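Beta-fructofuranosidase (Arthrobacter, PDB 3WPU) belongs to the levansucrase/invertase family of the beta-fructosidase clan, whose members are built around a five-bladed beta-propeller. Local coordinates at residues Gly3-His13 with Thr29-Ser40; Gln383-Leu393 with Asp463-Tyr471. One frame throughout, in Å; residues are numbered along the deposited sequence.

Contact 1: Gly3-His13 with Thr29-Ser40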
# COMPACT_ATOMS: atom_id res chain seq x y z
N GLY A 3 -10.00 24.42 -16.58
CA GLY A 3 -10.79 23.15 -16.64
C GLY A 3 -11.47 22.75 -15.34
O GLY A 3 -11.86 21.58 -15.18
N LEU A 4 -11.63 23.70 -14.41
CA LEU A 4 -12.30 23.42 -13.14
C LEU A 4 -13.69 24.04 -13.11
O LEU A 4 -13.88 25.17 -13.54
CB LEU A 4 -11.50 23.97 -11.95
CG LEU A 4 -10.10 23.42 -11.70
CD1 LEU A 4 -9.44 24.11 -10.52
CD2 LEU A 4 -10.16 21.91 -11.51
N GLN A 5 -14.65 23.29 -12.59
CA GLN A 5 -15.96 23.83 -12.25
C GLN A 5 -15.79 24.81 -11.11
O GLN A 5 -14.81 24.73 -10.36
CB GLN A 5 -16.92 22.71 -11.82
CG GLN A 5 -17.11 21.63 -12.86
CD GLN A 5 -17.59 22.19 -14.17
OE1 GLN A 5 -18.64 22.84 -14.23
NE2 GLN A 5 -16.82 21.97 -15.23
N ASP A 6 -16.71 25.76 -10.98
CA ASP A 6 -16.65 26.69 -9.86
C ASP A 6 -16.80 25.90 -8.55
O ASP A 6 -17.50 24.89 -8.48
CB ASP A 6 -17.76 27.73 -9.95
CG ASP A 6 -17.57 28.70 -11.11
OD1 ASP A 6 -16.45 28.88 -11.62
OD2 ASP A 6 -18.58 29.29 -11.50
N GLY A 7 -16.12 26.36 -7.50
CA GLY A 7 -16.17 25.69 -6.22
C GLY A 7 -15.20 26.37 -5.28
O GLY A 7 -14.57 27.33 -5.69
N PRO A 8 -15.07 25.85 -4.05
CA PRO A 8 -14.15 26.47 -3.10
C PRO A 8 -12.72 26.40 -3.61
O PRO A 8 -12.35 25.48 -4.33
CB PRO A 8 -14.30 25.61 -1.84
CG PRO A 8 -14.71 24.26 -2.37
CD PRO A 8 -15.60 24.57 -3.53
N GLU A 9 -11.89 27.34 -3.17
CA GLU A 9 -10.48 27.25 -3.43
C GLU A 9 -9.85 26.29 -2.41
O GLU A 9 -10.36 26.10 -1.33
CB GLU A 9 -9.86 28.65 -3.34
CG GLU A 9 -10.39 29.53 -4.47
CD GLU A 9 -9.64 30.81 -4.61
OE1 GLU A 9 -8.41 30.79 -4.36
OE2 GLU A 9 -10.26 31.83 -4.99
N PRO A 10 -8.76 25.62 -2.81
CA PRO A 10 -8.12 24.65 -1.94
C PRO A 10 -7.35 25.38 -0.86
O PRO A 10 -7.04 26.56 -1.01
CB PRO A 10 -7.17 23.90 -2.88
CG PRO A 10 -6.91 24.85 -3.99
CD PRO A 10 -8.17 25.62 -4.15
N THR A 11 -7.06 24.65 0.21
CA THR A 11 -6.36 25.19 1.36
C THR A 11 -4.96 25.53 0.93
O THR A 11 -4.37 24.85 0.11
CB THR A 11 -6.34 24.14 2.50
OG1 THR A 11 -7.69 23.77 2.83
CG2 THR A 11 -5.69 24.68 3.74
N ILE A 12 -4.40 26.60 1.50
CA ILE A 12 -3.01 26.92 1.28
C ILE A 12 -2.17 26.08 2.23
O ILE A 12 -2.36 26.17 3.45
CB ILE A 12 -2.73 28.43 1.48
CG1 ILE A 12 -3.51 29.24 0.44
CG2 ILE A 12 -1.24 28.69 1.34
CD1 ILE A 12 -3.32 30.75 0.54
N HIS A 13 -1.30 25.25 1.66
CA HIS A 13 -0.40 24.40 2.43
C HIS A 13 1.03 24.83 2.09
O HIS A 13 1.35 25.10 0.94
CB HIS A 13 -0.54 22.92 2.06
CG HIS A 13 -1.84 22.30 2.47
ND1 HIS A 13 -2.07 21.84 3.75
CD2 HIS A 13 -2.96 22.01 1.76
CE1 HIS A 13 -3.29 21.32 3.82
NE2 HIS A 13 -3.83 21.39 2.62
N THR A 29 -8.00 18.61 3.83
CA THR A 29 -9.16 19.35 4.32
C THR A 29 -10.38 19.09 3.45
O THR A 29 -10.26 18.58 2.35
CB THR A 29 -8.93 20.86 4.33
OG1 THR A 29 -8.82 21.35 2.99
CG2 THR A 29 -7.65 21.21 5.10
N ARG A 30 -11.56 19.53 3.91
CA ARG A 30 -12.77 19.45 3.08
C ARG A 30 -12.64 20.34 1.83
O ARG A 30 -13.05 19.95 0.76
CB ARG A 30 -14.01 19.80 3.89
CG ARG A 30 -14.35 18.73 4.91
CD ARG A 30 -15.66 18.99 5.65
NE ARG A 30 -16.85 19.11 4.81
CZ ARG A 30 -17.62 18.09 4.44
NH1 ARG A 30 -17.32 16.84 4.79
NH2 ARG A 30 -18.70 18.32 3.69
N ALA A 31 -12.01 21.51 1.98
CA ALA A 31 -11.77 22.41 0.86
C ALA A 31 -10.89 21.71 -0.18
O ALA A 31 -11.16 21.79 -1.39
CB ALA A 31 -11.11 23.69 1.36
N ASP A 32 -9.86 21.01 0.29
CA ASP A 32 -8.95 20.24 -0.58
C ASP A 32 -9.77 19.15 -1.31
O ASP A 32 -9.74 19.04 -2.53
CB ASP A 32 -7.82 19.58 0.25
CG ASP A 32 -6.80 20.59 0.82
OD1 ASP A 32 -6.69 21.73 0.31
OD2 ASP A 32 -6.07 20.19 1.76
N ALA A 33 -10.49 18.36 -0.54
CA ALA A 33 -11.22 17.24 -1.09
C ALA A 33 -12.29 17.68 -2.08
O ALA A 33 -12.63 16.94 -3.02
CB ALA A 33 -11.80 16.39 0.05
N ARG A 34 -12.82 18.89 -1.92
CA ARG A 34 -13.85 19.37 -2.86
C ARG A 34 -13.29 19.71 -4.23
O ARG A 34 -14.02 19.79 -5.21
CB ARG A 34 -14.69 20.52 -2.26
CG ARG A 34 -15.60 20.03 -1.15
CD ARG A 34 -16.37 21.14 -0.44
NE ARG A 34 -17.28 21.87 -1.32
CZ ARG A 34 -17.86 23.04 -1.03
NH1 ARG A 34 -17.62 23.66 0.12
NH2 ARG A 34 -18.67 23.61 -1.92
N GLN A 35 -11.97 19.84 -4.33
CA GLN A 35 -11.34 19.99 -5.64
C GLN A 35 -11.62 18.78 -6.55
O GLN A 35 -11.68 18.91 -7.76
CB GLN A 35 -9.84 20.17 -5.51
CG GLN A 35 -9.39 21.34 -4.64
CD GLN A 35 -10.14 22.63 -4.92
OE1 GLN A 35 -10.04 23.21 -6.00
NE2 GLN A 35 -10.87 23.08 -3.93
N LEU A 36 -11.78 17.61 -5.96
CA LEU A 36 -12.12 16.38 -6.71
C LEU A 36 -13.40 16.57 -7.51
O LEU A 36 -13.50 16.08 -8.64
CB LEU A 36 -12.26 15.18 -5.75
CG LEU A 36 -11.02 14.79 -4.91
CD1 LEU A 36 -11.37 13.89 -3.76
CD2 LEU A 36 -9.97 14.15 -5.80
N GLN A 37 -14.37 17.27 -6.94
CA GLN A 37 -15.62 17.55 -7.69
C GLN A 37 -15.39 18.62 -8.77
O GLN A 37 -15.97 18.58 -9.86
CB GLN A 37 -16.74 17.98 -6.75
CG GLN A 37 -17.07 16.92 -5.74
CD GLN A 37 -17.98 17.42 -4.64
OE1 GLN A 37 -18.98 18.11 -4.91
NE2 GLN A 37 -17.63 17.09 -3.40
N ARG A 38 -14.55 19.61 -8.48
CA ARG A 38 -14.26 20.65 -9.46
C ARG A 38 -13.58 20.09 -10.70
O ARG A 38 -13.73 20.63 -11.78
CB ARG A 38 -13.38 21.74 -8.84
CG ARG A 38 -14.03 22.49 -7.69
CD ARG A 38 -13.17 23.64 -7.17
NE ARG A 38 -13.10 24.74 -8.14
CZ ARG A 38 -12.14 25.67 -8.16
NH1 ARG A 38 -11.14 25.65 -7.29
NH2 ARG A 38 -12.16 26.63 -9.09
N MET A 39 -12.79 19.03 -10.52
CA MET A 39 -12.01 18.44 -11.59
C MET A 39 -12.87 17.53 -12.46
O MET A 39 -12.46 17.16 -13.54
CB MET A 39 -10.86 17.63 -11.02
CG MET A 39 -9.80 18.43 -10.27
SD MET A 39 -8.84 17.37 -9.15
CE MET A 39 -8.95 15.90 -10.18
N SER A 40 -14.06 17.19 -11.98
CA SER A 40 -14.92 16.23 -12.67
C SER A 40 -15.72 16.93 -13.75
O SER A 40 -16.08 18.10 -13.60
CB SER A 40 -15.86 15.56 -11.67
OG SER A 40 -16.72 14.60 -12.29
O HOH W 1 -14.43 20.16 -14.83
O HOH W 2 -10.35 18.99 -14.91
O HOH W 3 -13.31 27.31 -11.72
O HOH W 4 -4.50 22.35 -1.19
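T29 and T11 meet hydroxyl to hydroxyl, tip to tip, with T29 OG1 donating to T11 OG1 over 2.7 Å; T11 OG1 in turn reaches the carbonyl of G282. T29 is the N-cap of helix 30-38 and forms a capping box with D32, each side chain accepting from the other's backbone N. The methyl of A31 touches E9 O and T11 OG1. D32 then divides its carboxylate: OD1 takes T11 N, while OD2 receives H13 NE2 at 2.7 Å on its syn lone pair, the acceptor staying near the imidazole plane although ring and carboxylate planes are 44° apart. H13 ND1 is bonded to D381. R34 lays its guanidinium flat against P8, whose CG sits 3.6 Å above the centre of that plane; its NH1 is held by Y283 and Y289. Q35, bent at chi2 (-46°), brings NE2 back to donate along two directions, to A31 O and to P8 O at 2.8 Å, as the amide crosses P10. Q35 OE1 accepts R38 NH1 on a lone pair, so both ends of the amide are bonded. R38 NE donates to Q5 O at 2.8 Å, in the guanidinium plane, and R38 O accepts Q5 N at 2.9 Å, a reciprocal pair. L4 CD1 covers one guanidinium face and G7 O the other. M39 CG packs beside L4 CD2 at 3.7 Å, and a water lies within hydrogen-bonding distance of G3 O, S40 O and Q5 NE2, accepting from the last. Polar bonds from the D32, Q35 and R38 side chains to T11 N, P8 O and Q5 O, with proline packing, hold the irregular N-terminal segment; R284 and D287 take further backbone groups. D32, gripped by H13 and two backbone N-H groups, would probably favour its ionised form.

Contact 2: Gln383-Leu393 with Asp463-Tyr471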
# COMPACT_ATOMS: atom_id res chain seq x y z
N GLN A 383 1.08 19.18 0.98
CA GLN A 383 0.27 19.70 -0.09
C GLN A 383 -0.37 18.51 -0.79
O GLN A 383 0.34 17.74 -1.43
CB GLN A 383 1.16 20.42 -1.09
CG GLN A 383 0.47 20.88 -2.35
CD GLN A 383 -0.67 21.83 -2.03
OE1 GLN A 383 -0.46 22.90 -1.45
NE2 GLN A 383 -1.89 21.41 -2.32
N PRO A 384 -1.70 18.37 -0.70
CA PRO A 384 -2.32 17.32 -1.52
C PRO A 384 -2.08 17.54 -3.00
O PRO A 384 -2.11 18.68 -3.48
CB PRO A 384 -3.80 17.47 -1.18
CG PRO A 384 -3.85 18.07 0.18
CD PRO A 384 -2.71 19.07 0.11
N LEU A 385 -1.82 16.47 -3.73
CA LEU A 385 -1.37 16.58 -5.12
C LEU A 385 -2.48 17.01 -6.07
O LEU A 385 -3.68 16.87 -5.75
CB LEU A 385 -0.80 15.24 -5.62
CG LEU A 385 0.42 14.71 -4.86
CD1 LEU A 385 0.64 13.25 -5.22
CD2 LEU A 385 1.65 15.56 -5.13
N ASN A 386 -2.07 17.57 -7.21
CA ASN A 386 -2.98 17.86 -8.33
C ASN A 386 -4.11 18.85 -7.98
O ASN A 386 -5.27 18.48 -7.78
CB ASN A 386 -3.48 16.54 -8.94
CG ASN A 386 -2.34 15.70 -9.47
OD1 ASN A 386 -2.14 14.51 -9.11
ND2 ASN A 386 -1.56 16.31 -10.28
N GLY A 387 -3.73 20.12 -7.88
CA GLY A 387 -4.66 21.20 -7.59
C GLY A 387 -5.14 21.22 -6.16
O GLY A 387 -6.18 21.80 -5.86
N GLY A 388 -4.42 20.58 -5.25
CA GLY A 388 -4.86 20.42 -3.88
C GLY A 388 -5.94 19.39 -3.63
O GLY A 388 -6.49 19.32 -2.54
N SER A 389 -6.23 18.56 -4.63
CA SER A 389 -7.28 17.58 -4.50
C SER A 389 -6.83 16.36 -3.71
O SER A 389 -7.62 15.77 -2.98
CB SER A 389 -7.74 17.13 -5.89
OG SER A 389 -6.74 16.36 -6.57
N GLY A 390 -5.56 15.99 -3.88
CA GLY A 390 -5.02 14.76 -3.35
C GLY A 390 -5.04 13.61 -4.33
O GLY A 390 -4.35 12.60 -4.13
N LEU A 391 -5.83 13.69 -5.40
CA LEU A 391 -5.93 12.55 -6.29
C LEU A 391 -4.68 12.39 -7.15
O LEU A 391 -4.32 13.32 -7.85
CB LEU A 391 -7.12 12.68 -7.20
CG LEU A 391 -7.43 11.51 -8.15
CD1 LEU A 391 -7.61 10.22 -7.39
CD2 LEU A 391 -8.65 11.88 -8.96
N ALA A 392 -4.10 11.20 -7.12
CA ALA A 392 -2.99 10.82 -8.00
C ALA A 392 -3.39 9.76 -9.03
O ALA A 392 -3.03 9.86 -10.21
CB ALA A 392 -1.81 10.35 -7.19
N LEU A 393 -4.14 8.74 -8.62
CA LEU A 393 -4.46 7.67 -9.55
C LEU A 393 -5.81 7.03 -9.21
O LEU A 393 -5.88 6.09 -8.42
CB LEU A 393 -3.36 6.60 -9.57
CG LEU A 393 -3.43 5.54 -10.68
CD1 LEU A 393 -3.01 6.16 -11.98
CD2 LEU A 393 -2.54 4.35 -10.37
N ASP A 463 7.01 20.76 -11.54
CA ASP A 463 6.11 21.03 -10.43
C ASP A 463 5.95 19.76 -9.58
O ASP A 463 5.29 18.82 -10.02
CB ASP A 463 4.74 21.44 -10.97
CG ASP A 463 3.75 21.85 -9.89
OD1 ASP A 463 3.93 21.56 -8.69
OD2 ASP A 463 2.74 22.47 -10.25
N PRO A 464 6.52 19.74 -8.38
CA PRO A 464 6.46 18.56 -7.51
C PRO A 464 5.06 18.16 -7.06
O PRO A 464 4.88 17.01 -6.61
CB PRO A 464 7.28 18.98 -6.28
CG PRO A 464 8.15 20.07 -6.77
CD PRO A 464 7.34 20.81 -7.78
N THR A 465 4.10 19.07 -7.18
CA THR A 465 2.73 18.83 -6.74
C THR A 465 1.88 18.16 -7.80
O THR A 465 0.72 17.89 -7.54
CB THR A 465 1.99 20.12 -6.30
OG1 THR A 465 1.64 20.92 -7.43
CG2 THR A 465 2.86 20.94 -5.33
N LYS A 466 2.43 17.94 -9.00
CA LYS A 466 1.68 17.40 -10.13
C LYS A 466 2.14 15.98 -10.46
O LYS A 466 3.33 15.67 -10.43
CB LYS A 466 1.90 18.31 -11.35
CG LYS A 466 0.99 18.05 -12.53
CD LYS A 466 0.98 19.26 -13.47
CE LYS A 466 0.48 18.90 -14.85
NZ LYS A 466 -0.98 18.61 -14.82
N THR A 467 1.19 15.12 -10.84
CA THR A 467 1.50 13.81 -11.36
C THR A 467 0.69 13.60 -12.64
O THR A 467 -0.30 14.29 -12.87
CB THR A 467 1.13 12.67 -10.37
OG1 THR A 467 -0.30 12.58 -10.21
CG2 THR A 467 1.75 12.89 -9.04
N ALA A 468 1.13 12.64 -13.45
CA ALA A 468 0.44 12.32 -14.70
C ALA A 468 0.68 10.88 -15.06
O ALA A 468 1.81 10.40 -15.10
CB ALA A 468 0.92 13.21 -15.85
N VAL A 469 -0.39 10.21 -15.45
CA VAL A 469 -0.28 8.85 -15.93
C VAL A 469 0.47 8.83 -17.26
O VAL A 469 0.24 9.69 -18.12
CB VAL A 469 -1.68 8.27 -16.12
CG1 VAL A 469 -1.65 6.97 -16.92
CG2 VAL A 469 -2.31 8.03 -14.75
N ASP A 470 1.37 7.86 -17.40
CA ASP A 470 2.13 7.68 -18.63
C ASP A 470 1.38 6.69 -19.52
O ASP A 470 1.51 5.48 -19.37
CB ASP A 470 3.55 7.22 -18.36
CG ASP A 470 4.37 7.07 -19.63
OD1 ASP A 470 3.82 7.38 -20.72
OD2 ASP A 470 5.53 6.63 -19.53
N TYR A 471 0.61 7.22 -20.46
CA TYR A 471 -0.15 6.39 -21.40
C TYR A 471 0.72 5.79 -22.53
O TYR A 471 0.22 5.01 -23.35
CB TYR A 471 -1.33 7.17 -21.96
CG TYR A 471 -2.48 7.32 -20.99
CD1 TYR A 471 -3.43 6.32 -20.85
CD2 TYR A 471 -2.61 8.47 -20.21
CE1 TYR A 471 -4.49 6.46 -19.96
CE2 TYR A 471 -3.66 8.62 -19.32
CZ TYR A 471 -4.60 7.62 -19.21
OH TYR A 471 -5.65 7.79 -18.33
O HOH W 5 -0.83 20.77 -8.44
O HOH W 6 -1.27 10.86 -12.05
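V469 divides its two methyls between an aromatic face and the facing segment: CG1 stands 3.5 Å above one face of the Y471 ring, offset toward the rim, whereas CG2 presses on L393 CD1 at 3.4 Å, tighter than usual for two carbons. The ring is tied at its hydroxyl to A53. The D463 carboxylate is met from a single face: T465 N, closing an Asx turn, and T465 OG1 both donate to OD1, within the type I turn from D463 to K466. At the edge of the Q383 amide, in its plane, NE2 donates to P384 O. With CG anti to the backbone N (chi1 173°), Q383 turns that CG onto T465 CG2, 3.8 Å away.

A backbone hydrogen bond joins the segments: N386 N donates to T465 O at 2.8 Å, nearly straight (170°). L385 flanks this bond, with CD2 3.5 Å from T465 O and CD1 4.0 Å from T467 CG2. Two waters add bridges, one from G387 N to T465 OG1, the other donating to both A392 O and T467 OG1. A392 and L393 form a classic beta bulge opposite V370.

The contact joins the sheet containing strands 383-384 and 391-394 to strand 467-469, an outermost strand of a four-stranded antiparallel sheet, consistent with neighbouring propeller blades. One peptide N-H, two water bridges and apolar contacts link the segments, and M456 touches both A392 and T467. T465, held twice by D463, is thereby placed to offer its carbonyl to N386 N, and the L393-V469 pair marks close packing.

How the contacts relate
Along the chain the contacts come in series, contact 1 closing well before contact 2 opens. Their centres are 13 Å apart on the same side of the molecule, with contact 1 the more peripheral, 25 Å from the chain centre against 17 Å for contact 2. Segment 383-393 is where they meet: D32 and H13 pack against G388 and P384, and M39 SD lies against S389 CB, while L391 rests on L36. Helix 30-38 therefore packs on segment 383-393, which also contacts strand 467-469. Together they connect the N-terminal segment, directly through H13 and by way of the helix, to two sheets of the propeller-type core.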